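Local coordinates for PpiC-type peptidyl-prolyl cis-trans isomerase (PDB 3GPK), which probably catalyses the cis-trans isomerisation of peptide bonds before proline, as the parvulin-type (PpiC) rotamase domain of a longer periplasmic chaperone, at residues A[8-13]-A[98-103]; A[13-18]-A[49-54]; A[17-22]-A[88-93]. One frame throughout, in Å; residues are numbered along the deposited sequence.

Interaction 1: A[8-13]-A[98-103]; sequences YRIGEI and LYLIDK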
ATOM      1  N   TYR A   8       6.228 -10.039  -1.805  1.00 15.62           N
ATOM      2  CA  TYR A   8       4.878  -9.547  -1.618  1.00 14.99           C
ATOM      3  C   TYR A   8       4.371  -8.802  -2.827  1.00 13.68           C
ATOM      4  O   TYR A   8       5.094  -7.999  -3.406  1.00 14.37           O
ATOM      5  CB  TYR A   8       4.840  -8.590  -0.424  1.00 14.81           C
ATOM      6  CG  TYR A   8       5.343  -9.173   0.873  1.00 15.86           C
ATOM      7  CD1 TYR A   8       4.457  -9.513   1.894  1.00 17.97           C
ATOM      8  CD2 TYR A   8       6.706  -9.388   1.081  1.00 17.56           C
ATOM      9  CE1 TYR A   8       4.915 -10.052   3.094  1.00 18.15           C
ATOM     10  CE2 TYR A   8       7.173  -9.926   2.273  1.00 16.69           C
ATOM     11  CZ  TYR A   8       6.273 -10.255   3.274  1.00 18.09           C
ATOM     12  OH  TYR A   8       6.738 -10.783   4.455  1.00 18.23           O
ATOM     13  N   ARG A   9       3.128  -9.082  -3.213  1.00 13.49           N
ATOM     14  CA  ARG A   9       2.518  -8.349  -4.309  1.00 13.36           C
ATOM     15  C   ARG A   9       1.670  -7.334  -3.557  1.00 13.55           C
ATOM     16  O   ARG A   9       0.670  -7.682  -2.926  1.00 13.22           O
ATOM     17  CB  ARG A   9       1.632  -9.237  -5.173  1.00 16.41           C
ATOM     18  CG  ARG A   9       1.160  -8.502  -6.417  1.00 20.14           C
ATOM     19  CD  ARG A   9       0.402  -9.400  -7.364  1.00 26.05           C
ATOM     20  NE  ARG A   9       0.192  -8.760  -8.661  1.00 30.96           N
ATOM     21  CZ  ARG A   9       1.172  -8.382  -9.476  1.00 31.92           C
ATOM     22  NH1 ARG A   9       2.437  -8.573  -9.130  1.00 35.20           N
ATOM     23  NH2 ARG A   9       0.888  -7.832 -10.650  1.00 32.44           N
ATOM     24  N   ILE A  10       2.087  -6.077  -3.611  1.00 13.23           N
ATOM     25  CA  ILE A  10       1.401  -5.031  -2.872  1.00 12.97           C
ATOM     26  C   ILE A  10       0.820  -3.922  -3.727  1.00 13.19           C
ATOM     27  O   ILE A  10       1.396  -3.536  -4.745  1.00 12.67           O
ATOM     28  CB  ILE A  10       2.373  -4.407  -1.833  1.00 13.86           C
ATOM     29  CG1 ILE A  10       2.809  -5.474  -0.829  1.00 15.54           C
ATOM     30  CG2 ILE A  10       1.716  -3.236  -1.115  1.00 14.31           C
ATOM     31  CD1 ILE A  10       3.889  -5.018   0.128  1.00 17.30           C
ATOM     32  N   GLY A  11      -0.337  -3.428  -3.298  1.00 10.99           N
ATOM     33  CA  GLY A  11      -0.987  -2.323  -3.970  1.00 10.04           C
ATOM     34  C   GLY A  11      -0.792  -1.134  -3.046  1.00  9.39           C
ATOM     35  O   GLY A  11      -0.864  -1.281  -1.826  1.00  9.16           O
ATOM     36  N   GLU A  12      -0.523   0.037  -3.611  1.00  8.50           N
ATOM     37  CA  GLU A  12      -0.318   1.230  -2.788  1.00  9.43           C
ATOM     38  C   GLU A  12      -1.019   2.469  -3.313  1.00  8.92           C
ATOM     39  O   GLU A  12      -1.065   2.707  -4.518  1.00 10.07           O
ATOM     40  CB  GLU A  12       1.186   1.554  -2.662  1.00  8.25           C
ATOM     41  CG  GLU A  12       1.470   2.920  -1.993  1.00  9.43           C
ATOM     42  CD  GLU A  12       2.943   3.286  -1.949  1.00 12.96           C
ATOM     43  OE1 GLU A  12       3.666   2.967  -2.919  1.00 14.78           O
ATOM     44  OE2 GLU A  12       3.373   3.907  -0.950  1.00 12.67           O
ATOM     45  N   ILE A  13      -1.583   3.246  -2.392  1.00  8.79           N
ATOM     46  CA  ILE A  13      -2.203   4.524  -2.714  1.00  7.85           C
ATOM     47  C   ILE A  13      -1.423   5.506  -1.844  1.00  8.56           C
ATOM     48  O   ILE A  13      -1.464   5.415  -0.620  1.00  9.49           O
ATOM     49  CB  ILE A  13      -3.698   4.586  -2.321  1.00  8.24           C
ATOM     50  CG1 ILE A  13      -4.518   3.634  -3.205  1.00  9.12           C
ATOM     51  CG2 ILE A  13      -4.196   6.022  -2.459  1.00  9.48           C
ATOM     52  CD1 ILE A  13      -6.011   3.602  -2.879  1.00  8.74           C
ATOM     53  N   LEU A  98      -2.010   0.451   2.038  1.00  7.72           N
ATOM     54  CA  LEU A  98      -1.504  -0.754   1.395  1.00  8.21           C
ATOM     55  C   LEU A  98      -2.566  -1.830   1.262  1.00 10.06           C
ATOM     56  O   LEU A  98      -3.506  -1.903   2.053  1.00  9.97           O
ATOM     57  CB  LEU A  98      -0.330  -1.329   2.189  1.00  9.21           C
ATOM     58  CG  LEU A  98       0.864  -0.423   2.456  1.00  9.87           C
ATOM     59  CD1 LEU A  98       1.851  -1.183   3.330  1.00 12.79           C
ATOM     60  CD2 LEU A  98       1.511   0.019   1.140  1.00 10.71           C
ATOM     61  N   TYR A  99      -2.396  -2.661   0.240  1.00  9.43           N
ATOM     62  CA  TYR A  99      -3.292  -3.773  -0.024  1.00 10.88           C
ATOM     63  C   TYR A  99      -2.410  -4.967  -0.357  1.00 11.08           C
ATOM     64  O   TYR A  99      -1.676  -4.951  -1.348  1.00 10.64           O
ATOM     65  CB  TYR A  99      -4.220  -3.437  -1.196  1.00 12.42           C
ATOM     66  CG  TYR A  99      -5.221  -4.522  -1.544  1.00 13.88           C
ATOM     67  CD1 TYR A  99      -5.863  -5.253  -0.546  1.00 16.66           C
ATOM     68  CD2 TYR A  99      -5.554  -4.786  -2.871  1.00 16.58           C
ATOM     69  CE1 TYR A  99      -6.817  -6.223  -0.860  1.00 20.02           C
ATOM     70  CE2 TYR A  99      -6.505  -5.754  -3.197  1.00 21.00           C
ATOM     71  CZ  TYR A  99      -7.131  -6.466  -2.184  1.00 21.58           C
ATOM     72  OH  TYR A  99      -8.071  -7.421  -2.502  1.00 24.82           O
ATOM     73  N   LEU A 100      -2.454  -5.994   0.486  1.00 10.95           N
ATOM     74  CA  LEU A 100      -1.648  -7.181   0.242  1.00 11.79           C
ATOM     75  C   LEU A 100      -2.379  -8.097  -0.733  1.00 12.74           C
ATOM     76  O   LEU A 100      -3.192  -8.935  -0.338  1.00 14.13           O
ATOM     77  CB  LEU A 100      -1.347  -7.910   1.550  1.00 12.56           C
ATOM     78  CG  LEU A 100      -0.353  -9.071   1.411  1.00 12.23           C
ATOM     79  CD1 LEU A 100       0.921  -8.596   0.717  1.00 12.91           C
ATOM     80  CD2 LEU A 100      -0.030  -9.625   2.790  1.00 13.98           C
ATOM     81  N   ILE A 101      -2.070  -7.922  -2.015  1.00 12.13           N
ATOM     82  CA  ILE A 101      -2.688  -8.682  -3.093  1.00 15.75           C
ATOM     83  C   ILE A 101      -2.304 -10.156  -3.123  1.00 16.30           C
ATOM     84  O   ILE A 101      -3.158 -11.022  -3.289  1.00 17.37           O
ATOM     85  CB  ILE A 101      -2.328  -8.067  -4.465  1.00 15.63           C
ATOM     86  CG1 ILE A 101      -2.783  -6.605  -4.518  1.00 18.59           C
ATOM     87  CG2 ILE A 101      -2.962  -8.886  -5.580  1.00 18.52           C
ATOM     88  CD1 ILE A 101      -2.229  -5.824  -5.696  1.00 18.68           C
ATOM     89  N   ASP A 102      -1.018 -10.442  -2.967  1.00 17.89           N
ATOM     90  CA  ASP A 102      -0.557 -11.821  -3.012  1.00 18.53           C
ATOM     91  C   ASP A 102       0.719 -11.943  -2.190  1.00 18.98           C
ATOM     92  O   ASP A 102       1.339 -10.943  -1.829  1.00 16.69           O
ATOM     93  CB  ASP A 102      -0.285 -12.220  -4.468  1.00 19.38           C
ATOM     94  CG  ASP A 102      -0.450 -13.715  -4.719  1.00 22.31           C
ATOM     95  OD1 ASP A 102      -0.596 -14.482  -3.748  1.00 22.04           O
ATOM     96  OD2 ASP A 102      -0.425 -14.119  -5.903  1.00 23.01           O
ATOM     97  N   LYS A 103       1.109 -13.176  -1.897  1.00 19.42           N
ATOM     98  CA  LYS A 103       2.311 -13.421  -1.119  1.00 21.23           C
ATOM     99  C   LYS A 103       2.855 -14.811  -1.434  1.00 22.99           C
ATOM    100  O   LYS A 103       2.096 -15.761  -1.596  1.00 23.22           O
ATOM    101  CB  LYS A 103       1.993 -13.298   0.372  1.00 20.46           C
ATOM    102  CG  LYS A 103       3.195 -13.435   1.291  1.00 22.98           C
ATOM    103  CD  LYS A 103       2.788 -13.165   2.730  1.00 25.66           C
ATOM    104  CE  LYS A 103       3.958 -13.315   3.690  1.00 27.83           C
ATOM    105  NZ  LYS A 103       3.557 -12.951   5.081  1.00 28.75           N
TER
HETATM  106  O   HOH W   1       5.268 -11.601   6.397  1.00 29.33           O

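Interaction 2: A[13-18]-A[49-54]; sequences IFLAAT and YSEAST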
ATOM      1  N   ILE A  13      -1.583   3.246  -2.392  1.00  8.79           N
ATOM      2  CA  ILE A  13      -2.203   4.524  -2.714  1.00  7.85           C
ATOM      3  C   ILE A  13      -1.423   5.506  -1.844  1.00  8.56           C
ATOM      4  O   ILE A  13      -1.464   5.415  -0.620  1.00  9.49           O
ATOM      5  CB  ILE A  13      -3.698   4.586  -2.321  1.00  8.24           C
ATOM      6  CG1 ILE A  13      -4.518   3.634  -3.205  1.00  9.12           C
ATOM      7  CG2 ILE A  13      -4.196   6.022  -2.459  1.00  9.48           C
ATOM      8  CD1 ILE A  13      -6.011   3.602  -2.879  1.00  8.74           C
ATOM      9  N   PHE A  14      -0.693   6.417  -2.477  1.00  7.35           N
ATOM     10  CA  PHE A  14       0.108   7.395  -1.752  1.00  9.17           C
ATOM     11  C   PHE A  14      -0.466   8.796  -1.843  1.00  9.69           C
ATOM     12  O   PHE A  14      -0.805   9.259  -2.927  1.00  8.94           O
ATOM     13  CB  PHE A  14       1.534   7.402  -2.305  1.00  9.09           C
ATOM     14  CG  PHE A  14       2.373   8.538  -1.797  1.00 10.00           C
ATOM     15  CD1 PHE A  14       2.737   8.609  -0.456  1.00 10.30           C
ATOM     16  CD2 PHE A  14       2.778   9.553  -2.658  1.00 11.35           C
ATOM     17  CE1 PHE A  14       3.489   9.675   0.024  1.00 11.35           C
ATOM     18  CE2 PHE A  14       3.528  10.624  -2.189  1.00 10.94           C
ATOM     19  CZ  PHE A  14       3.885  10.686  -0.845  1.00 11.17           C
ATOM     20  N   LEU A  15      -0.573   9.466  -0.698  1.00 10.32           N
ATOM     21  CA  LEU A  15      -1.072  10.836  -0.663  1.00 11.26           C
ATOM     22  C   LEU A  15       0.024  11.680  -0.029  1.00  9.62           C
ATOM     23  O   LEU A  15       0.362  11.499   1.141  1.00  9.54           O
ATOM     24  CB  LEU A  15      -2.350  10.939   0.172  1.00 11.46           C
ATOM     25  CG  LEU A  15      -3.571  10.124  -0.260  1.00 13.91           C
ATOM     26  CD1 LEU A  15      -4.772  10.607   0.536  1.00 16.15           C
ATOM     27  CD2 LEU A  15      -3.836  10.295  -1.755  1.00 17.45           C
ATOM     28  N   ALA A  16       0.588  12.590  -0.815  1.00 11.01           N
ATOM     29  CA  ALA A  16       1.665  13.447  -0.334  1.00 12.33           C
ATOM     30  C   ALA A  16       1.151  14.531   0.599  1.00 12.14           C
ATOM     31  O   ALA A  16       0.040  15.034   0.435  1.00 13.49           O
ATOM     32  CB  ALA A  16       2.389  14.080  -1.518  1.00 14.12           C
ATOM     33  N   ALA A  17       1.961  14.891   1.586  1.00 13.53           N
ATOM     34  CA  ALA A  17       1.563  15.933   2.521  1.00 15.39           C
ATOM     35  C   ALA A  17       2.748  16.511   3.266  1.00 17.20           C
ATOM     36  O   ALA A  17       3.618  15.777   3.739  1.00 19.03           O
ATOM     37  CB  ALA A  17       0.548  15.387   3.526  1.00 14.15           C
ATOM     38  N   THR A  18       2.781  17.834   3.361  1.00 19.42           N
ATOM     39  CA  THR A  18       3.840  18.495   4.100  1.00 20.38           C
ATOM     40  C   THR A  18       3.456  18.253   5.553  1.00 22.42           C
ATOM     41  O   THR A  18       2.310  17.898   5.837  1.00 21.10           O
ATOM     42  CB  THR A  18       3.866  20.003   3.812  1.00 20.82           C
ATOM     43  OG1 THR A  18       2.585  20.567   4.108  1.00 22.40           O
ATOM     44  CG2 THR A  18       4.201  20.260   2.351  1.00 23.79           C
ATOM     45  N   TYR A  49      -6.825   8.744  -6.697  1.00 10.75           N
ATOM     46  CA  TYR A  49      -6.113   9.427  -5.625  1.00  9.58           C
ATOM     47  C   TYR A  49      -4.613   9.258  -5.458  1.00  8.67           C
ATOM     48  O   TYR A  49      -3.973  10.126  -4.871  1.00 11.99           O
ATOM     49  CB  TYR A  49      -6.767   9.068  -4.286  1.00  8.87           C
ATOM     50  CG  TYR A  49      -8.186   9.562  -4.145  1.00  8.91           C
ATOM     51  CD1 TYR A  49      -8.460  10.927  -4.032  1.00 10.33           C
ATOM     52  CD2 TYR A  49      -9.256   8.672  -4.129  1.00  9.31           C
ATOM     53  CE1 TYR A  49      -9.765  11.391  -3.906  1.00 12.25           C
ATOM     54  CE2 TYR A  49     -10.571   9.129  -4.002  1.00  9.19           C
ATOM     55  CZ  TYR A  49     -10.814  10.487  -3.893  1.00  9.78           C
ATOM     56  OH  TYR A  49     -12.100  10.956  -3.785  1.00 12.16           O
ATOM     57  N   SER A  50      -4.031   8.166  -5.939  1.00  8.67           N
ATOM     58  CA  SER A  50      -2.606   8.005  -5.706  1.00  8.67           C
ATOM     59  C   SER A  50      -1.765   9.041  -6.417  1.00 10.76           C
ATOM     60  O   SER A  50      -1.988   9.357  -7.588  1.00 12.50           O
ATOM     61  CB  SER A  50      -2.127   6.605  -6.080  1.00  8.74           C
ATOM     62  OG  SER A  50      -0.825   6.403  -5.541  1.00 10.66           O
ATOM     63  N   GLU A  51      -0.795   9.574  -5.685  1.00 11.82           N
ATOM     64  CA  GLU A  51       0.100  10.582  -6.222  1.00 14.61           C
ATOM     65  C   GLU A  51       1.450   9.983  -6.592  1.00 15.36           C
ATOM     66  O   GLU A  51       2.399  10.696  -6.898  1.00 17.38           O
ATOM     67  CB  GLU A  51       0.248  11.711  -5.204  1.00 15.82           C
ATOM     68  CG  GLU A  51      -1.020  12.541  -5.086  1.00 18.64           C
ATOM     69  CD  GLU A  51      -1.069  13.379  -3.825  1.00 20.96           C
ATOM     70  OE1 GLU A  51      -0.029  13.944  -3.444  1.00 23.50           O
ATOM     71  OE2 GLU A  51      -2.157  13.487  -3.225  1.00 21.79           O
ATOM     72  N   ALA A  52       1.521   8.657  -6.562  1.00 15.16           N
ATOM     73  CA  ALA A  52       2.733   7.940  -6.931  1.00 17.63           C
ATOM     74  C   ALA A  52       2.635   7.626  -8.422  1.00 19.17           C
ATOM     75  O   ALA A  52       1.544   7.624  -8.993  1.00 18.73           O
ATOM     76  CB  ALA A  52       2.850   6.655  -6.132  1.00 16.41           C
ATOM     77  N   SER A  53       3.777   7.360  -9.043  1.00 21.62           N
ATOM     78  CA  SER A  53       3.834   7.056 -10.468  1.00 22.27           C
ATOM     79  C   SER A  53       3.109   5.763 -10.834  1.00 21.37           C
ATOM     80  O   SER A  53       2.861   5.497 -12.011  1.00 23.53           O
ATOM     81  CB  SER A  53       5.296   6.967 -10.916  1.00 24.21           C
ATOM     82  OG  SER A  53       5.985   5.957 -10.196  1.00 26.07           O
ATOM     83  N   THR A  54       2.776   4.960  -9.829  1.00 18.69           N
ATOM     84  CA  THR A  54       2.086   3.696 -10.055  1.00 16.94           C
ATOM     85  C   THR A  54       0.566   3.858 -10.064  1.00 15.17           C
ATOM     86  O   THR A  54      -0.167   2.878 -10.193  1.00 14.56           O
ATOM     87  CB  THR A  54       2.457   2.657  -8.976  1.00 16.97           C
ATOM     88  OG1 THR A  54       2.235   3.219  -7.678  1.00 19.08           O
ATOM     89  CG2 THR A  54       3.921   2.250  -9.102  1.00 17.08           C
TER
HETATM   90  O   HOH W   2      -2.309  14.533  -0.773  1.00 17.04           O

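Interaction 3: A[17-22]-A[88-93]; sequences ATEENK and PVEIRG. With SO4 (sulfate ion), chain C.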
ATOM      1  N   ALA A  17       1.961  14.891   1.586  1.00 13.53           N
ATOM      2  CA  ALA A  17       1.563  15.933   2.521  1.00 15.39           C
ATOM      3  C   ALA A  17       2.748  16.511   3.266  1.00 17.20           C
ATOM      4  O   ALA A  17       3.618  15.777   3.739  1.00 19.03           O
ATOM      5  CB  ALA A  17       0.548  15.387   3.526  1.00 14.15           C
ATOM      6  N   THR A  18       2.781  17.834   3.361  1.00 19.42           N
ATOM      7  CA  THR A  18       3.840  18.495   4.100  1.00 20.38           C
ATOM      8  C   THR A  18       3.456  18.253   5.553  1.00 22.42           C
ATOM      9  O   THR A  18       2.310  17.898   5.837  1.00 21.10           O
ATOM     10  CB  THR A  18       3.866  20.003   3.812  1.00 20.82           C
ATOM     11  OG1 THR A  18       2.585  20.567   4.108  1.00 22.40           O
ATOM     12  CG2 THR A  18       4.201  20.260   2.351  1.00 23.79           C
ATOM     13  N   GLU A  19       4.391  18.432   6.477  1.00 21.55           N
ATOM     14  CA  GLU A  19       4.074  18.192   7.876  1.00 23.95           C
ATOM     15  C   GLU A  19       2.860  19.000   8.313  1.00 23.19           C
ATOM     16  O   GLU A  19       2.027  18.510   9.069  1.00 23.74           O
ATOM     17  CB  GLU A  19       5.275  18.519   8.765  1.00 25.93           C
ATOM     18  CG  GLU A  19       6.494  17.650   8.481  1.00 28.43           C
ATOM     19  CD  GLU A  19       6.198  16.161   8.588  1.00 30.37           C
ATOM     20  OE1 GLU A  19       5.914  15.680   9.705  1.00 31.78           O
ATOM     21  OE2 GLU A  19       6.247  15.472   7.547  1.00 28.81           O
ATOM     22  N   GLU A  20       2.755  20.226   7.815  1.00 23.44           N
ATOM     23  CA  GLU A  20       1.645  21.107   8.160  1.00 25.13           C
ATOM     24  C   GLU A  20       0.295  20.583   7.682  1.00 23.48           C
ATOM     25  O   GLU A  20      -0.726  20.774   8.348  1.00 23.95           O
ATOM     26  CB  GLU A  20       1.871  22.498   7.563  1.00 28.93           C
ATOM     27  CG  GLU A  20       3.074  23.248   8.114  1.00 35.48           C
ATOM     28  CD  GLU A  20       4.392  22.547   7.849  1.00 39.18           C
ATOM     29  OE1 GLU A  20       4.697  22.272   6.668  1.00 39.92           O
ATOM     30  OE2 GLU A  20       5.127  22.276   8.824  1.00 42.38           O
ATOM     31  N   ASN A  21       0.291  19.927   6.524  1.00 20.24           N
ATOM     32  CA  ASN A  21      -0.942  19.397   5.954  1.00 17.54           C
ATOM     33  C   ASN A  21      -1.217  17.941   6.291  1.00 15.65           C
ATOM     34  O   ASN A  21      -2.260  17.412   5.910  1.00 13.67           O
ATOM     35  CB  ASN A  21      -0.925  19.543   4.431  1.00 19.95           C
ATOM     36  CG  ASN A  21      -1.038  20.981   3.984  1.00 23.01           C
ATOM     37  OD1 ASN A  21      -1.909  21.716   4.444  1.00 24.67           O
ATOM     38  ND2 ASN A  21      -0.166  21.390   3.072  1.00 26.05           N
ATOM     39  N   LYS A  22      -0.311  17.291   7.011  1.00 12.99           N
ATOM     40  CA  LYS A  22      -0.515  15.879   7.313  1.00 11.83           C
ATOM     41  C   LYS A  22      -1.824  15.511   8.005  1.00 12.02           C
ATOM     42  O   LYS A  22      -2.503  14.574   7.587  1.00 10.13           O
ATOM     43  CB  LYS A  22       0.690  15.312   8.075  1.00 13.01           C
ATOM     44  CG  LYS A  22       1.771  14.774   7.126  1.00 11.43           C
ATOM     45  CD  LYS A  22       2.955  14.135   7.849  1.00 11.84           C
ATOM     46  CE  LYS A  22       3.895  13.452   6.851  1.00 14.33           C
ATOM     47  NZ  LYS A  22       5.075  12.810   7.496  1.00 13.83           N
ATOM     48  N   PRO A  88      -4.314   4.393   6.925  1.00 12.46           N
ATOM     49  CA  PRO A  88      -3.126   5.039   6.357  1.00 11.08           C
ATOM     50  C   PRO A  88      -1.894   4.966   7.251  1.00 11.55           C
ATOM     51  O   PRO A  88      -1.985   5.082   8.477  1.00 12.60           O
ATOM     52  CB  PRO A  88      -3.587   6.476   6.110  1.00 12.81           C
ATOM     53  CG  PRO A  88      -4.711   6.662   7.049  1.00 18.42           C
ATOM     54  CD  PRO A  88      -5.415   5.353   7.102  1.00 15.01           C
ATOM     55  N   VAL A  89      -0.744   4.755   6.621  1.00 10.30           N
ATOM     56  CA  VAL A  89       0.524   4.666   7.332  1.00 10.07           C
ATOM     57  C   VAL A  89       1.355   5.896   7.002  1.00 10.23           C
ATOM     58  O   VAL A  89       1.604   6.182   5.829  1.00 10.43           O
ATOM     59  CB  VAL A  89       1.324   3.417   6.898  1.00 10.00           C
ATOM     60  CG1 VAL A  89       2.649   3.358   7.644  1.00 12.19           C
ATOM     61  CG2 VAL A  89       0.514   2.158   7.156  1.00 12.62           C
ATOM     62  N   GLU A  90       1.789   6.626   8.026  1.00 10.06           N
ATOM     63  CA  GLU A  90       2.600   7.811   7.782  1.00 11.18           C
ATOM     64  C   GLU A  90       4.010   7.460   7.332  1.00 12.30           C
ATOM     65  O   GLU A  90       4.623   6.537   7.860  1.00 12.97           O
ATOM     66  CB  GLU A  90       2.710   8.686   9.042  1.00 13.65           C
ATOM     67  CG  GLU A  90       3.601   9.904   8.820  1.00 14.59           C
ATOM     68  CD  GLU A  90       3.733  10.809  10.034  1.00 17.47           C
ATOM     69  OE1 GLU A  90       3.374  10.385  11.152  1.00 21.45           O
ATOM     70  OE2 GLU A  90       4.214  11.949   9.863  1.00 17.14           O
ATOM     71  N   ILE A  91       4.503   8.191   6.338  1.00 12.57           N
ATOM     72  CA  ILE A  91       5.871   8.029   5.860  1.00 13.21           C
ATOM     73  C   ILE A  91       6.394   9.453   5.748  1.00 14.32           C
ATOM     74  O   ILE A  91       5.631  10.401   5.897  1.00 14.58           O
ATOM     75  CB  ILE A  91       5.965   7.299   4.497  1.00 12.91           C
ATOM     76  CG1 ILE A  91       5.151   8.030   3.428  1.00 12.23           C
ATOM     77  CG2 ILE A  91       5.510   5.857   4.664  1.00 14.33           C
ATOM     78  CD1 ILE A  91       5.300   7.423   2.053  1.00 13.43           C
ATOM     79  N   ARG A  92       7.684   9.624   5.489  1.00 16.08           N
ATOM     80  CA  ARG A  92       8.225  10.973   5.428  1.00 18.30           C
ATOM     81  C   ARG A  92       7.449  11.970   4.571  1.00 17.66           C
ATOM     82  O   ARG A  92       7.162  13.077   5.021  1.00 18.23           O
ATOM     83  CB  ARG A  92       9.685  10.943   4.973  1.00 21.40           C
ATOM     84  CG  ARG A  92      10.606  10.203   5.918  1.00 27.25           C
ATOM     85  CD  ARG A  92      12.062  10.459   5.568  1.00 31.23           C
ATOM     86  NE  ARG A  92      12.972   9.776   6.482  1.00 36.19           N
ATOM     87  CZ  ARG A  92      13.111   8.456   6.547  1.00 37.88           C
ATOM     88  NH1 ARG A  92      12.398   7.672   5.746  1.00 38.42           N
ATOM     89  NH2 ARG A  92      13.961   7.919   7.414  1.00 38.19           N
ATOM     90  N   GLY A  93       7.094  11.578   3.353  1.00 15.72           N
ATOM     91  CA  GLY A  93       6.398  12.491   2.463  1.00 14.54           C
ATOM     92  C   GLY A  93       4.881  12.516   2.452  1.00 11.64           C
ATOM     93  O   GLY A  93       4.286  13.212   1.626  1.00 12.99           O
TER
HETATM   94  S   SO4 C 600      15.074   4.663   8.263  1.00 25.91           S
HETATM   95  O1  SO4 C 600      16.435   4.177   7.962  1.00 28.48           O
HETATM   96  O2  SO4 C 600      14.374   4.972   7.001  1.00 26.86           O
HETATM   97  O3  SO4 C 600      14.338   3.617   9.000  1.00 26.81           O
HETATM   98  O4  SO4 C 600      15.143   5.888   9.089  1.00 27.18           O
HETATM   99  O   HOH W   3       6.127  15.627   4.937  1.00 33.93           O

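Interaction 1: A[8-13]-A[98-103]
Tyr8 lays its ring beside the extended chain of Lys103, the two side chains pointing the same way, with Tyr8 CE1 3.5 Å from Lys103 CE. Lys103 CG is anti to its backbone N (chi1 -176°) and the chain stays straight to NZ, so aliphatic carbons follow the ring while one water bridges Tyr8 OH and Lys103 NZ. Leu100 CD1 approaches the edge of the same ring, 3.8 Å from Tyr8 CD1, and also touches Ile10 CG1; Leu98 CD2 meets Ile10 CG2 at 4.0 Å and continues this apolar row. On the reverse face, Arg9 crosses Asp102 with CB 3.6 Å from Asp102 CB. The two charged groups do not meet, and the guanidinium instead forms a salt bridge with Asp60.

The backbones are antiparallel and carry a classic beta bulge: Ile101 and Asp102 both lie opposite Arg9. Arg9 O accepts a bond from Asp102 N at 3.2 Å, on a lone pair, and a weak, bent one from Ile101 N, while Arg9 N donates to Asp102 O. Beyond the bulge, Gly11 and Tyr99 form a hydrogen-bonded pair, Gly11 N lying 2.8 Å from Tyr99 O in the carbonyl plane. Gly11 leaves its face of the strand without a side chain, and Ile101 CD1 lies 3.9 Å from Gly11 N.

These are the two central strands of the parvulin antiparallel sheet. Strand 60-64 flanks strand 7-16, strand 85-91 flanks strand 94-104, and helix 71-79 packs on the face of Ile10 and Leu98.

Interaction 2: A[13-18]-A[49-54]
Ser50 turns its hydroxyl onto the backbone of Phe14, whose N-H points almost straight at OG (3.1 Å, 176°). The torsion that places OG anti to the backbone N of Ser50 (chi1 -166°) brings it to the strand, where it also lies near Ile13 CA; Ala52 N adds a weak bond to the same oxygen. An alanine at this position would probably leave Phe14 N without its partner in this contact and let the turn through Ala52 shift. The next residue returns the bond: Glu51 N donates to Phe14 O at 2.8 Å, in the carbonyl plane, so the amide and carbonyl of one strand residue are both held by the loop.

Glu51 then extends its side chain to the next part of the strand. It crosses Leu15 at about a right angle, carrying OE1 to 3.0 Å from Ala16 N in a weak bond, while a water links OE2 to Ala16 O. The Phe14 ring presents its edge to the peptide between Glu51 and Ala52, and Phe14 CB rests 4.1 Å from Ala52 CB. In Leu15, chi1 (-60°) sets CG anti to the carbonyl carbon, and chi2 (-168°) places CD1; the other delta methyl, Leu15 CD2, lies 4.1 Å from Tyr49 CB. Ile13 CG2 touches Tyr49 CB more loosely.

In this parvulin-type domain the loop after helix 42-49 thus takes up N-H and C=O groups at one edge of strand 7-16 near its end, with strand 94-104 on the other edge. Ile13 packs on Phe42, Tyr45 and Ala46 of helix 42-49, and Leu15 on Val25 and Ala29 of helix 22-37.

Interaction 3: A[17-22]-A[88-93]
The backbones meet through Ala17 N, which donates to Gly93 O at 2.9 Å with the donor tilted 26° from the carbonyl plane, while their CA atoms remain 5.9 Å apart. Most of the rest is carried by Lys22. Its chain is extended beyond CG, and it brings the ammonium group to the end of strand 85-91, where four oxygens lie within bonding distance of its three protons. Glu90 OE2 lies 2.7 Å from Lys22 NZ and receives it on the anti lone pair, the side away from its other oxygen. Glu19 OE2, 2.9 Å from Lys22 NZ, uses its syn lone pair instead. The other two oxygens are carbonyls: Ile91 O, 2.9 Å from Lys22 NZ, and Arg92 O, the farthest at 3.2 Å from Lys22 NZ and the least favourably placed, with the donor well above its carbonyl plane.

Glu19, Lys22 and Glu90 thus form a salt-bridge network at the point where strand 7-16 has given way to the turn before helix 22-37. In this parvulin-type domain, it joins the entry to that helix to the hairpin turn connecting strands 85-91 and 94-104. Lys22 also packs on Phe95 of the latter strand, and Glu90 touches the same residue.

The two carboxylates are nearly coplanar, and Glu19 OE1 comes within 4.1 Å of Glu90 OE2; the shared ammonium probably offsets their repulsion. Glu19 reaches the lysine through a chain bent at chi2 (-56°), and a water lies within hydrogen-bonding distance of Glu19 OE2 and Arg92 O. The side chain of Arg92 leaves its backbone away from residues 17-22; its NH2 binds a sulfate, probably from the crystallisation liquor, through O2 at 3.0 Å and more weakly through O4, and Thr71 OG1 bonds to the same ion.

Interactions 1 and 2 share strand 7-16 and Ile13, whereas interactions 2 and 3 share Ala17 and Thr18 just beyond it. Interaction 1 lies nearest the centre of the chain and relies on antiparallel strand pairing, interrupted by a bulge, with an apolar face; interaction 2, about 15 Å away between centres, replaces strand pairing by a loop whose serine and glutamate side chains bond to backbone groups. Interaction 3 is farthest from the chain centre and polar, built on a salt-bridge network together with main-chain carbonyls, with most of its touching residues exposed. Phe14 connects the last two, its CE1 lying 3.5 Å from Ile91 CD1. Along the chain, both peripheral contacts are nested within the loop closed by interaction 1.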